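Local coordinates for protein Xcc_ctr_pt (PDB 6NJV) that probably acts as a metal-dependent nuclease of the OLD family, this chain being its C-terminal part with the magnesium-binding TOPRIM domain, at residues 22-27 and 76-81. Sequence-based numbering, arbitrary orientation.
With MG (magnesium ion), chain E.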
ATOM      1  N   GLY A  22     -11.211 -12.026   4.699  1.00 46.41           N
ATOM      2  CA  GLY A  22     -10.204 -11.673   3.711  1.00 43.48           C
ATOM      3  C   GLY A  22      -9.095 -10.864   4.341  1.00 46.10           C
ATOM      4  O   GLY A  22      -9.199 -10.412   5.486  1.00 43.86           O
ATOM      5  N   VAL A  23      -8.016 -10.687   3.572  1.00 43.06           N
ATOM      6  CA  VAL A  23      -6.794 -10.074   4.089  1.00 40.43           C
ATOM      7  C   VAL A  23      -6.170  -9.194   3.021  1.00 37.09           C
ATOM      8  O   VAL A  23      -6.043  -9.609   1.868  1.00 39.75           O
ATOM      9  CB  VAL A  23      -5.763 -11.123   4.554  1.00 42.57           C
ATOM     10  CG1 VAL A  23      -4.540 -10.430   5.186  1.00 39.94           C
ATOM     11  CG2 VAL A  23      -6.393 -12.092   5.542  1.00 42.67           C
ATOM     12  N   ILE A  24      -5.752  -7.995   3.413  1.00 36.80           N
ATOM     13  CA  ILE A  24      -4.980  -7.093   2.569  1.00 40.70           C
ATOM     14  C   ILE A  24      -3.543  -7.089   3.078  1.00 40.24           C
ATOM     15  O   ILE A  24      -3.286  -6.614   4.189  1.00 41.16           O
ATOM     16  CB  ILE A  24      -5.563  -5.672   2.592  1.00 39.09           C
ATOM     17  CG1 ILE A  24      -6.980  -5.663   1.993  1.00 42.21           C
ATOM     18  CG2 ILE A  24      -4.638  -4.722   1.863  1.00 39.47           C
ATOM     19  CD1 ILE A  24      -7.753  -4.410   2.310  1.00 38.64           C
ATOM     20  N   LEU A  25      -2.602  -7.581   2.262  1.00 42.38           N
ATOM     21  CA  LEU A  25      -1.194  -7.675   2.667  1.00 42.95           C
ATOM     22  C   LEU A  25      -0.433  -6.428   2.222  1.00 41.94           C
ATOM     23  O   LEU A  25      -0.381  -6.119   1.023  1.00 42.41           O
ATOM     24  CB  LEU A  25      -0.539  -8.935   2.086  1.00 41.67           C
ATOM     25  CG  LEU A  25      -1.137 -10.282   2.503  1.00 36.38           C
ATOM     26  CD1 LEU A  25      -0.559 -11.445   1.691  1.00 32.15           C
ATOM     27  CD2 LEU A  25      -0.927 -10.484   4.009  1.00 42.04           C
ATOM     28  N   VAL A  26       0.130  -5.701   3.192  1.00 37.87           N
ATOM     29  CA  VAL A  26       0.899  -4.490   2.946  1.00 39.66           C
ATOM     30  C   VAL A  26       2.300  -4.634   3.546  1.00 43.93           C
ATOM     31  O   VAL A  26       2.567  -5.511   4.364  1.00 44.49           O
ATOM     32  CB  VAL A  26       0.197  -3.240   3.501  1.00 43.55           C
ATOM     33  CG1 VAL A  26      -1.229  -3.125   2.925  1.00 40.67           C
ATOM     34  CG2 VAL A  26       0.165  -3.268   5.001  1.00 41.03           C
ATOM     35  N   GLU A  27       3.205  -3.755   3.096  1.00 46.74           N
ATOM     36  CA  GLU A  27       4.625  -3.814   3.435  1.00 49.25           C
ATOM     37  C   GLU A  27       4.913  -3.268   4.831  1.00 50.17           C
ATOM     38  O   GLU A  27       5.665  -3.882   5.595  1.00 54.09           O
ATOM     39  CB  GLU A  27       5.439  -3.036   2.402  1.00 48.05           C
ATOM     40  CG  GLU A  27       5.807  -3.839   1.175  1.00 50.79           C
ATOM     41  CD  GLU A  27       6.625  -3.036   0.197  1.00 55.47           C
ATOM     42  OE1 GLU A  27       6.637  -3.376  -1.007  1.00 57.47           O
ATOM     43  OE2 GLU A  27       7.247  -2.047   0.636  1.00 61.47           O
ATOM     44  N   PRO A  76      -9.390 -15.319   0.781  1.00 42.50           N
ATOM     45  CA  PRO A  76      -9.174 -14.257  -0.210  1.00 43.32           C
ATOM     46  C   PRO A  76      -8.236 -13.182   0.321  1.00 39.83           C
ATOM     47  O   PRO A  76      -8.353 -12.741   1.467  1.00 40.71           O
ATOM     48  CB  PRO A  76     -10.586 -13.705  -0.441  1.00 44.32           C
ATOM     49  CG  PRO A  76     -11.501 -14.864  -0.110  1.00 46.29           C
ATOM     50  CD  PRO A  76     -10.816 -15.541   1.069  1.00 43.71           C
ATOM     51  N   HIS A  77      -7.301 -12.755  -0.531  1.00 37.51           N
ATOM     52  CA  HIS A  77      -6.293 -11.803  -0.095  1.00 38.49           C
ATOM     53  C   HIS A  77      -5.701 -11.070  -1.289  1.00 39.93           C
ATOM     54  O   HIS A  77      -5.681 -11.577  -2.413  1.00 42.84           O
ATOM     55  CB  HIS A  77      -5.176 -12.509   0.671  1.00 40.51           C
ATOM     56  CG  HIS A  77      -4.414 -13.477  -0.175  1.00 38.61           C
ATOM     57  ND1 HIS A  77      -4.900 -14.730  -0.486  1.00 35.70           N
ATOM     58  CD2 HIS A  77      -3.211 -13.371  -0.788  1.00 33.85           C
ATOM     59  CE1 HIS A  77      -4.021 -15.358  -1.247  1.00 36.83           C
ATOM     60  NE2 HIS A  77      -2.993 -14.555  -1.449  1.00 37.13           N
ATOM     61  N   VAL A  78      -5.182  -9.876  -1.012  1.00 39.88           N
ATOM     62  CA  VAL A  78      -4.543  -9.042  -2.014  1.00 41.14           C
ATOM     63  C   VAL A  78      -3.189  -8.598  -1.477  1.00 40.89           C
ATOM     64  O   VAL A  78      -2.919  -8.645  -0.271  1.00 42.49           O
ATOM     65  CB  VAL A  78      -5.415  -7.816  -2.401  1.00 41.72           C
ATOM     66  CG1 VAL A  78      -6.645  -8.251  -3.233  1.00 41.83           C
ATOM     67  CG2 VAL A  78      -5.882  -7.124  -1.182  1.00 38.57           C
ATOM     68  N   ILE A  79      -2.332  -8.177  -2.400  1.00 40.01           N
ATOM     69  CA  ILE A  79      -1.006  -7.665  -2.098  1.00 42.42           C
ATOM     70  C   ILE A  79      -0.896  -6.281  -2.702  1.00 41.30           C
ATOM     71  O   ILE A  79      -1.390  -6.046  -3.806  1.00 43.32           O
ATOM     72  CB  ILE A  79       0.105  -8.586  -2.654  1.00 44.37           C
ATOM     73  CG1 ILE A  79       0.267  -9.835  -1.789  1.00 42.01           C
ATOM     74  CG2 ILE A  79       1.427  -7.857  -2.769  1.00 42.72           C
ATOM     75  CD1 ILE A  79       1.135 -10.915  -2.479  1.00 42.26           C
ATOM     76  N   LEU A  80      -0.254  -5.378  -1.960  1.00 44.18           N
ATOM     77  CA  LEU A  80       0.094  -4.015  -2.348  1.00 41.70           C
ATOM     78  C   LEU A  80       1.591  -3.832  -2.117  1.00 48.13           C
ATOM     79  O   LEU A  80       2.039  -3.795  -0.964  1.00 48.77           O
ATOM     80  CB  LEU A  80      -0.683  -3.006  -1.502  1.00 41.44           C
ATOM     81  CG  LEU A  80      -2.173  -2.867  -1.769  1.00 39.07           C
ATOM     82  CD1 LEU A  80      -2.772  -1.961  -0.724  1.00 35.99           C
ATOM     83  CD2 LEU A  80      -2.322  -2.255  -3.166  1.00 40.72           C
ATOM     84  N   THR A  81       2.378  -3.702  -3.185  1.00 47.55           N
ATOM     85  CA  THR A  81       3.817  -3.565  -2.995  1.00 54.90           C
ATOM     86  C   THR A  81       4.382  -2.552  -3.991  1.00 59.57           C
ATOM     87  O   THR A  81       3.707  -2.152  -4.943  1.00 56.41           O
ATOM     88  CB  THR A  81       4.514  -4.942  -3.090  1.00 54.41           C
ATOM     89  OG1 THR A  81       5.817  -4.875  -2.489  1.00 57.01           O
ATOM     90  CG2 THR A  81       4.627  -5.419  -4.516  1.00 48.89           C
TER
HETATM   91 MG    MG E 704       8.780  -1.477  -0.882  1.00 63.02          MG
HETATM   92  O   HOH W   1       2.487  -2.005   0.933  1.00 46.95           O
HETATM   93  O   HOH W   2       8.628   0.046   0.657  1.00 63.48           O
HETATM   94  O   HOH W   3       9.838   0.424  -1.195  1.00 65.56           O
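L25 and I79 meet on one face of two parallel neighbouring strands, the leucine's CD1 lying 3.9 Å from I79 CG1. With CG anti to its carbonyl carbon (chi1 -61°), L25 slants across the gap between the strands, and the same CD1 comes obliquely to the H77 ring, 4.1 Å from its CD2. That imidazole is held at both nitrogens, ND1 by the carbonyl of I75 and NE2 by the hydroxyl of Y127. On the other face I24 and V78 stand side by side, pointing the same way, with CG1 of I24 3.7 Å from CG2 of V78; further along, L80 CD1 touches both I24 CG2 and V26 CG1.

Between these two layers runs the backbone ladder: V23 N bonds to P76 O, V78 N to V23 O, L25 N to V78 O (2.8 Å) and L80 N to L25 O. Then the strands splay, and a water takes over, accepting from E27 N and donating to L80 O. E27 reaches out extended beyond CG, and its OE2 binds magnesium at 2.2 Å, a metal shared with D82 just past T81: the acidic site at the strand ends of a TOPRIM fold.

Both strands are central in the parallel sheet, 22-26 bonding onward to strand 51-55. Helix 62-68 packs over L25, H77 and I79, while helix 208-225 covers V78 and L80.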